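GTP cyclohydrolase 1 type 2 homolog (Thermus thermophilus, PDB 2YYB) is of unproven function but belongs to the GTP cyclohydrolase I type 2/NIF3 family and probably binds two divalent metal ions. Local coordinates at residues M1-L6 against E31-V36; L10-I16 against L93-H97. All coordinates share one frame; numbering follows the deposited sequence.

Contact 1: residues M1-L6 against E31-V36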
ATOM      1  N   MET A   1     -32.295  31.923  -3.423  1.00 36.92           N
ATOM      2  CA  MET A   1     -30.833  32.063  -3.192  1.00 37.02           C
ATOM      3  C   MET A   1     -30.036  31.383  -4.297  1.00 36.54           C
ATOM      4  O   MET A   1     -30.481  30.393  -4.876  1.00 36.93           O
ATOM      5  CB  MET A   1     -30.452  31.472  -1.831  1.00 37.36           C
ATOM      6  CG  MET A   1     -28.951  31.405  -1.594  1.00 38.67           C
ATOM      7  SD  MET A   1     -28.466  31.349   0.141  1.00 38.54           S
ATOM      8  CE  MET A   1     -26.702  31.741   0.006  1.00 33.90           C
ATOM      9  N   ASP A   2     -28.874  31.942  -4.614  1.00 36.15           N
ATOM     10  CA  ASP A   2     -28.020  31.373  -5.639  1.00 36.82           C
ATOM     11  C   ASP A   2     -27.418  30.080  -5.075  1.00 37.74           C
ATOM     12  O   ASP A   2     -26.807  30.098  -4.006  1.00 37.25           O
ATOM     13  CB  ASP A   2     -26.916  32.367  -5.999  1.00 36.97           C
ATOM     14  CG  ASP A   2     -25.923  31.795  -6.973  1.00 37.88           C
ATOM     15  OD1 ASP A   2     -26.236  30.747  -7.576  1.00 41.68           O
ATOM     16  OD2 ASP A   2     -24.837  32.383  -7.143  1.00 38.79           O
ATOM     17  N   ARG A   3     -27.602  28.969  -5.787  1.00 36.80           N
ATOM     18  CA  ARG A   3     -27.104  27.679  -5.333  1.00 37.36           C
ATOM     19  C   ARG A   3     -25.603  27.642  -5.128  1.00 39.02           C
ATOM     20  O   ARG A   3     -25.113  27.006  -4.205  1.00 39.72           O
ATOM     21  CB  ARG A   3     -27.501  26.570  -6.320  1.00 36.92           C
ATOM     22  CG  ARG A   3     -26.653  25.293  -6.237  1.00 32.40           C
ATOM     23  CD  ARG A   3     -25.789  25.177  -7.476  1.00 32.36           C
ATOM     24  NE  ARG A   3     -26.604  24.765  -8.608  1.00 34.76           N
ATOM     25  CZ  ARG A   3     -26.329  25.014  -9.887  1.00 34.81           C
ATOM     26  NH1 ARG A   3     -25.245  25.687 -10.235  1.00 32.60           N
ATOM     27  NH2 ARG A   3     -27.158  24.582 -10.830  1.00 36.03           N
ATOM     28  N   ASP A   4     -24.871  28.315  -5.995  1.00 40.66           N
ATOM     29  CA  ASP A   4     -23.428  28.314  -5.889  1.00 43.35           C
ATOM     30  C   ASP A   4     -22.919  29.022  -4.628  1.00 44.39           C
ATOM     31  O   ASP A   4     -21.859  28.672  -4.108  1.00 44.68           O
ATOM     32  CB  ASP A   4     -22.838  28.907  -7.172  1.00 44.75           C
ATOM     33  CG  ASP A   4     -23.135  28.039  -8.393  1.00 46.81           C
ATOM     34  OD1 ASP A   4     -23.300  28.581  -9.506  1.00 48.78           O
ATOM     35  OD2 ASP A   4     -23.202  26.800  -8.234  1.00 47.10           O
ATOM     36  N   GLU A   5     -23.666  30.002  -4.125  1.00 44.36           N
ATOM     37  CA  GLU A   5     -23.249  30.687  -2.905  1.00 46.10           C
ATOM     38  C   GLU A   5     -23.593  29.805  -1.716  1.00 44.24           C
ATOM     39  O   GLU A   5     -22.840  29.730  -0.744  1.00 42.75           O
ATOM     40  CB  GLU A   5     -23.963  32.023  -2.746  1.00 49.26           C
ATOM     41  CG  GLU A   5     -23.760  32.961  -3.892  1.00 54.59           C
ATOM     42  CD  GLU A   5     -24.532  34.247  -3.702  1.00 58.82           C
ATOM     43  OE1 GLU A   5     -25.579  34.208  -3.001  1.00 60.15           O
ATOM     44  OE2 GLU A   5     -24.101  35.286  -4.263  1.00 59.48           O
ATOM     45  N   LEU A   6     -24.749  29.153  -1.797  1.00 42.52           N
ATOM     46  CA  LEU A   6     -25.183  28.252  -0.745  1.00 41.98           C
ATOM     47  C   LEU A   6     -24.133  27.135  -0.617  1.00 42.15           C
ATOM     48  O   LEU A   6     -23.726  26.789   0.487  1.00 43.28           O
ATOM     49  CB  LEU A   6     -26.548  27.641  -1.077  1.00 40.27           C
ATOM     50  CG  LEU A   6     -27.572  27.484   0.062  1.00 40.41           C
ATOM     51  CD1 LEU A   6     -28.453  26.244  -0.188  1.00 38.89           C
ATOM     52  CD2 LEU A   6     -26.854  27.370   1.400  1.00 39.38           C
ATOM     53  N   GLU A  31     -25.942  18.226  -9.000  1.00 31.15           N
ATOM     54  CA  GLU A  31     -26.375  19.577  -9.314  1.00 31.25           C
ATOM     55  C   GLU A  31     -27.847  19.626  -9.752  1.00 32.00           C
ATOM     56  O   GLU A  31     -28.343  18.694 -10.378  1.00 31.60           O
ATOM     57  CB  GLU A  31     -25.450  20.141 -10.396  1.00 30.62           C
ATOM     58  CG  GLU A  31     -25.769  21.551 -10.877  1.00 29.86           C
ATOM     59  CD  GLU A  31     -24.910  21.943 -12.075  1.00 29.09           C
ATOM     60  OE1 GLU A  31     -23.690  22.130 -11.896  1.00 28.37           O
ATOM     61  OE2 GLU A  31     -25.447  22.045 -13.200  1.00 28.30           O
ATOM     62  N   GLY A  32     -28.529  20.718  -9.383  1.00 33.74           N
ATOM     63  CA  GLY A  32     -29.933  20.944  -9.712  1.00 31.42           C
ATOM     64  C   GLY A  32     -30.145  22.410 -10.082  1.00 31.89           C
ATOM     65  O   GLY A  32     -29.232  23.046 -10.614  1.00 31.75           O
ATOM     66  N   LYS A  33     -31.328  22.952  -9.797  1.00 31.64           N
ATOM     67  CA  LYS A  33     -31.654  24.348 -10.108  1.00 32.90           C
ATOM     68  C   LYS A  33     -30.632  25.333  -9.555  1.00 34.56           C
ATOM     69  O   LYS A  33     -30.110  25.149  -8.447  1.00 34.66           O
ATOM     70  CB  LYS A  33     -32.990  24.757  -9.488  1.00 35.47           C
ATOM     71  CG  LYS A  33     -34.204  24.021  -9.928  1.00 36.61           C
ATOM     72  CD  LYS A  33     -35.342  24.333  -8.968  1.00 36.32           C
ATOM     73  CE  LYS A  33     -36.565  23.521  -9.356  1.00 40.21           C
ATOM     74  NZ  LYS A  33     -37.681  23.592  -8.360  1.00 43.75           N
ATOM     75  N   ARG A  34     -30.385  26.408 -10.296  1.00 34.33           N
ATOM     76  CA  ARG A  34     -29.453  27.415  -9.822  1.00 36.04           C
ATOM     77  C   ARG A  34     -30.114  28.349  -8.783  1.00 34.87           C
ATOM     78  O   ARG A  34     -29.416  28.988  -7.989  1.00 35.13           O
ATOM     79  CB  ARG A  34     -28.905  28.235 -10.987  1.00 38.40           C
ATOM     80  CG  ARG A  34     -27.708  29.099 -10.609  1.00 45.20           C
ATOM     81  CD  ARG A  34     -27.128  29.851 -11.821  1.00 50.99           C
ATOM     82  NE  ARG A  34     -25.821  30.444 -11.526  1.00 55.88           N
ATOM     83  CZ  ARG A  34     -25.577  31.319 -10.545  1.00 57.71           C
ATOM     84  NH1 ARG A  34     -26.559  31.724  -9.746  1.00 59.48           N
ATOM     85  NH2 ARG A  34     -24.338  31.775 -10.351  1.00 58.37           N
ATOM     86  N   THR A  35     -31.443  28.412  -8.768  1.00 31.89           N
ATOM     87  CA  THR A  35     -32.129  29.281  -7.818  1.00 33.14           C
ATOM     88  C   THR A  35     -32.857  28.484  -6.738  1.00 34.15           C
ATOM     89  O   THR A  35     -33.889  27.856  -6.985  1.00 34.70           O
ATOM     90  CB  THR A  35     -33.120  30.237  -8.535  1.00 32.18           C
ATOM     91  OG1 THR A  35     -32.386  31.155  -9.347  1.00 32.90           O
ATOM     92  CG2 THR A  35     -33.917  31.040  -7.545  1.00 31.76           C
ATOM     93  N   VAL A  36     -32.309  28.521  -5.528  1.00 34.09           N
ATOM     94  CA  VAL A  36     -32.883  27.778  -4.413  1.00 34.56           C
ATOM     95  C   VAL A  36     -33.973  28.557  -3.702  1.00 34.96           C
ATOM     96  O   VAL A  36     -33.793  29.717  -3.371  1.00 35.58           O
ATOM     97  CB  VAL A  36     -31.783  27.381  -3.395  1.00 32.90           C
ATOM     98  CG1 VAL A  36     -32.360  26.512  -2.317  1.00 33.21           C
ATOM     99  CG2 VAL A  36     -30.678  26.636  -4.107  1.00 32.24           C
TER
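R3 NH2 donates to the backbone oxygen G32 O at 2.6 Å; the N-H...O angle of 162° and an acceptor near the guanidinium plane mark a nearly straight bond. R3 NH1 reaches D4 OD2 at 3.1 Å, on the syn side though tilted out of the carboxylate plane. Bent at chi2 (-110°) and chi3, the R3 chain brings its flat end between E31 and R34: E31 CG lies over one face and R34 CA over the opposite one, both displaced toward the rim. The E31 carboxylate lies stacked on the R3 guanidinium, its OE2 well out of that plane and in long charge contact alone, while OE1 accepts from G77 N of the second subunit. The extended R34 chain reaches D2 and D4: NH2 bonds weakly to D2 OD2 (3.3 Å), and D4 OD1 lies over the guanidinium face, a charge contact to which no N-H points. D2 OD1 also N-caps the helix, accepting from D4 N (3.2 Å). M1 N to V36 O, V36 N to M1 O (both 2.7 Å) and R3 N to R34 O form a single D2-T35 beta bridge. Helix 3-13 thus starts against the loop between strands 27-30 and 39-42, V36 and L6 packing on F60 of strand 60-63.

Contact 2: residues L10-I16 against L93-H97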
ATOM      1  N   LEU A  10     -21.843  26.611   2.756  1.00 44.45           N
ATOM      2  CA  LEU A  10     -21.842  25.319   3.439  1.00 43.09           C
ATOM      3  C   LEU A  10     -20.469  24.667   3.516  1.00 42.69           C
ATOM      4  O   LEU A  10     -20.075  24.178   4.573  1.00 42.44           O
ATOM      5  CB  LEU A  10     -22.839  24.375   2.781  1.00 42.17           C
ATOM      6  CG  LEU A  10     -24.277  24.829   3.043  1.00 41.93           C
ATOM      7  CD1 LEU A  10     -25.264  23.892   2.354  1.00 41.22           C
ATOM      8  CD2 LEU A  10     -24.512  24.853   4.544  1.00 41.16           C
ATOM      9  N   ASP A  11     -19.734  24.661   2.414  1.00 41.94           N
ATOM     10  CA  ASP A  11     -18.409  24.067   2.436  1.00 42.29           C
ATOM     11  C   ASP A  11     -17.564  24.824   3.466  1.00 43.92           C
ATOM     12  O   ASP A  11     -16.725  24.243   4.164  1.00 45.41           O
ATOM     13  CB  ASP A  11     -17.761  24.162   1.057  1.00 39.80           C
ATOM     14  CG  ASP A  11     -18.479  23.319   0.010  1.00 39.82           C
ATOM     15  OD1 ASP A  11     -18.234  23.542  -1.187  1.00 36.33           O
ATOM     16  OD2 ASP A  11     -19.277  22.426   0.376  1.00 41.32           O
ATOM     17  N   ALA A  12     -17.808  26.123   3.568  1.00 44.47           N
ATOM     18  CA  ALA A  12     -17.066  26.963   4.499  1.00 45.75           C
ATOM     19  C   ALA A  12     -17.470  26.689   5.939  1.00 46.43           C
ATOM     20  O   ALA A  12     -16.627  26.364   6.780  1.00 47.53           O
ATOM     21  CB  ALA A  12     -17.301  28.423   4.173  1.00 46.89           C
ATOM     22  N   TYR A  13     -18.767  26.821   6.199  1.00 45.53           N
ATOM     23  CA  TYR A  13     -19.342  26.630   7.520  1.00 45.84           C
ATOM     24  C   TYR A  13     -19.032  25.283   8.125  1.00 47.78           C
ATOM     25  O   TYR A  13     -18.783  25.188   9.322  1.00 50.49           O
ATOM     26  CB  TYR A  13     -20.858  26.819   7.453  1.00 45.31           C
ATOM     27  CG  TYR A  13     -21.565  26.719   8.785  1.00 44.02           C
ATOM     28  CD1 TYR A  13     -21.343  27.658   9.796  1.00 44.76           C
ATOM     29  CD2 TYR A  13     -22.469  25.695   9.028  1.00 43.84           C
ATOM     30  CE1 TYR A  13     -22.014  27.574  11.020  1.00 45.35           C
ATOM     31  CE2 TYR A  13     -23.145  25.596  10.239  1.00 44.66           C
ATOM     32  CZ  TYR A  13     -22.918  26.535  11.234  1.00 46.52           C
ATOM     33  OH  TYR A  13     -23.611  26.426  12.428  1.00 48.18           O
ATOM     34  N   LEU A  14     -19.064  24.238   7.305  1.00 48.97           N
ATOM     35  CA  LEU A  14     -18.795  22.885   7.773  1.00 47.78           C
ATOM     36  C   LEU A  14     -17.314  22.591   7.606  1.00 48.97           C
ATOM     37  O   LEU A  14     -16.815  21.583   8.096  1.00 48.45           O
ATOM     38  CB  LEU A  14     -19.629  21.887   6.965  1.00 45.80           C
ATOM     39  CG  LEU A  14     -21.137  22.170   6.965  1.00 45.14           C
ATOM     40  CD1 LEU A  14     -21.828  21.309   5.925  1.00 44.26           C
ATOM     41  CD2 LEU A  14     -21.713  21.902   8.344  1.00 44.03           C
ATOM     42  N   ARG A  15     -16.618  23.505   6.932  1.00 50.86           N
ATOM     43  CA  ARG A  15     -15.193  23.370   6.652  1.00 53.20           C
ATOM     44  C   ARG A  15     -14.844  21.920   6.338  1.00 53.20           C
ATOM     45  O   ARG A  15     -14.097  21.266   7.052  1.00 53.14           O
ATOM     46  CB  ARG A  15     -14.345  23.914   7.816  1.00 54.84           C
ATOM     47  CG  ARG A  15     -14.796  23.517   9.203  1.00 56.65           C
ATOM     48  CD  ARG A  15     -14.269  24.501  10.241  1.00 58.09           C
ATOM     49  NE  ARG A  15     -15.098  24.478  11.444  1.00 61.22           N
ATOM     50  CZ  ARG A  15     -15.185  25.472  12.327  1.00 62.99           C
ATOM     51  NH1 ARG A  15     -14.485  26.593  12.156  1.00 63.76           N
ATOM     52  NH2 ARG A  15     -15.995  25.356  13.377  1.00 62.69           N
ATOM     53  N   ILE A  16     -15.401  21.444   5.236  1.00 53.78           N
ATOM     54  CA  ILE A  16     -15.209  20.080   4.783  1.00 54.41           C
ATOM     55  C   ILE A  16     -13.785  19.766   4.349  1.00 55.42           C
ATOM     56  O   ILE A  16     -13.471  18.619   4.028  1.00 55.99           O
ATOM     57  CB  ILE A  16     -16.163  19.774   3.612  1.00 53.76           C
ATOM     58  CG1 ILE A  16     -15.822  20.670   2.413  1.00 51.35           C
ATOM     59  CG2 ILE A  16     -17.603  20.009   4.058  1.00 52.34           C
ATOM     60  CD1 ILE A  16     -16.544  20.301   1.133  1.00 48.17           C
ATOM     61  N   LEU A  93     -28.371  18.009  -4.633  1.00 27.36           N
ATOM     62  CA  LEU A  93     -28.067  17.050  -3.569  1.00 24.60           C
ATOM     63  C   LEU A  93     -26.753  17.448  -2.947  1.00 25.47           C
ATOM     64  O   LEU A  93     -25.721  17.440  -3.633  1.00 24.40           O
ATOM     65  CB  LEU A  93     -27.924  15.621  -4.100  1.00 20.85           C
ATOM     66  CG  LEU A  93     -27.804  14.601  -2.960  1.00 19.35           C
ATOM     67  CD1 LEU A  93     -29.082  14.618  -2.128  1.00 16.25           C
ATOM     68  CD2 LEU A  93     -27.552  13.213  -3.501  1.00 19.09           C
ATOM     69  N   TYR A  94     -26.806  17.808  -1.663  1.00 25.48           N
ATOM     70  CA  TYR A  94     -25.628  18.218  -0.898  1.00 27.29           C
ATOM     71  C   TYR A  94     -25.431  17.207   0.250  1.00 30.03           C
ATOM     72  O   TYR A  94     -26.317  17.018   1.107  1.00 31.95           O
ATOM     73  CB  TYR A  94     -25.826  19.627  -0.325  1.00 26.25           C
ATOM     74  CG  TYR A  94     -24.595  20.184   0.351  1.00 27.30           C
ATOM     75  CD1 TYR A  94     -23.652  20.896  -0.372  1.00 29.59           C
ATOM     76  CD2 TYR A  94     -24.356  19.965   1.702  1.00 28.39           C
ATOM     77  CE1 TYR A  94     -22.483  21.388   0.236  1.00 33.44           C
ATOM     78  CE2 TYR A  94     -23.205  20.445   2.325  1.00 31.51           C
ATOM     79  CZ  TYR A  94     -22.269  21.163   1.587  1.00 33.49           C
ATOM     80  OH  TYR A  94     -21.145  21.693   2.193  1.00 34.08           O
ATOM     81  N   ALA A  95     -24.275  16.556   0.276  1.00 30.48           N
ATOM     82  CA  ALA A  95     -24.016  15.561   1.307  1.00 32.92           C
ATOM     83  C   ALA A  95     -22.958  16.038   2.310  1.00 34.41           C
ATOM     84  O   ALA A  95     -21.944  16.634   1.927  1.00 34.74           O
ATOM     85  CB  ALA A  95     -23.591  14.218   0.644  1.00 30.40           C
ATOM     86  N   ALA A  96     -23.214  15.780   3.592  1.00 35.59           N
ATOM     87  CA  ALA A  96     -22.298  16.162   4.675  1.00 38.59           C
ATOM     88  C   ALA A  96     -22.192  14.996   5.661  1.00 40.15           C
ATOM     89  O   ALA A  96     -23.100  14.767   6.462  1.00 38.16           O
ATOM     90  CB  ALA A  96     -22.810  17.417   5.390  1.00 37.63           C
ATOM     91  N   HIS A  97     -21.074  14.269   5.595  1.00 43.11           N
ATOM     92  CA  HIS A  97     -20.849  13.102   6.446  1.00 44.79           C
ATOM     93  C   HIS A  97     -20.148  13.399   7.783  1.00 45.88           C
ATOM     94  O   HIS A  97     -20.782  13.859   8.743  1.00 43.47           O
ATOM     95  CB  HIS A  97     -20.037  12.064   5.678  1.00 46.58           C
ATOM     96  CG  HIS A  97     -19.998  10.723   6.336  1.00 50.49           C
ATOM     97  ND1 HIS A  97     -19.106   9.742   5.966  1.00 51.93           N
ATOM     98  CD2 HIS A  97     -20.772  10.183   7.309  1.00 53.14           C
ATOM     99  CE1 HIS A  97     -19.333   8.652   6.679  1.00 54.24           C
ATOM    100  NE2 HIS A  97     -20.340   8.892   7.502  1.00 55.08           N
TER
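Y94 OH donates a 2.7 Å hydrogen bond to D11 OD2, the polar centre of a helix-on-sheet contact in which the last turn of helix 3-13, closed by a Schellman motif, packs over strand 92-95 of the mixed sheet. The acceptor is approached on its anti side, 19° out of the carboxylate plane, and it also lies near the plane of the ring, at its edge. The ring face is met by a different residue. L10 CD1 stands 4.0 Å from the centroid of the Y94 ring and only 8° off the normal, a CH-pi contact over the centre, while L10 CB touches Y94 CZ at 3.5 Å. From another part of the rim comes L14, whose CD1 is 4.0 Å from Y94 CE2. The same methyl lies 4.0 Å from A96 CB, so one leucine branch bridges the tyrosine and the residue just beyond the strand.

The next shell is consistent with this placement. With CG anti to the backbone N (chi1 -174°), the Y94 ring extends from the strand to the helix, and the strand itself is held on its two flanks by backbone bonds, Y94 with L61 and V63, A95 with G27. The L10 side chain also touches F60 of strand 60-63 and L221 and L225 of helix 216-229. A96 O makes a weak hydrogen bond with H64 ND1, and the H97 ring meets H64 edge-to-face; H64 is a predicted metal ligand, which places this end of the contact beside the probable metal site. At the helix end R15 has positive phi, and the backbone supplies both closing bonds: R15 N to A12 O at 2.9 Å and I16 N to D11 O at 3.3 Å.

In the fold
Contacts 1 and 2 share helix 3-13: contact 1 uses its N-terminal end and contact 2 its C-terminal end, with centres 14 Å apart and no touch between them beyond adjacency in the sequence. Along the chain the order is 1-6, 10-16, 31-36, 93-97, so the pairings alternate. The partners of both belong to the five-stranded mixed sheet or its connections, since 31-36 follows edge strand 27-30 and 93-97 takes in the end of the adjacent, antiparallel strand 92-95 and the residues just after it. One helix is therefore fixed at two places, from the partly buried periphery, where E31 meets a second subunit, to the buried interior near the predicted metal-binding residues H64 and D101.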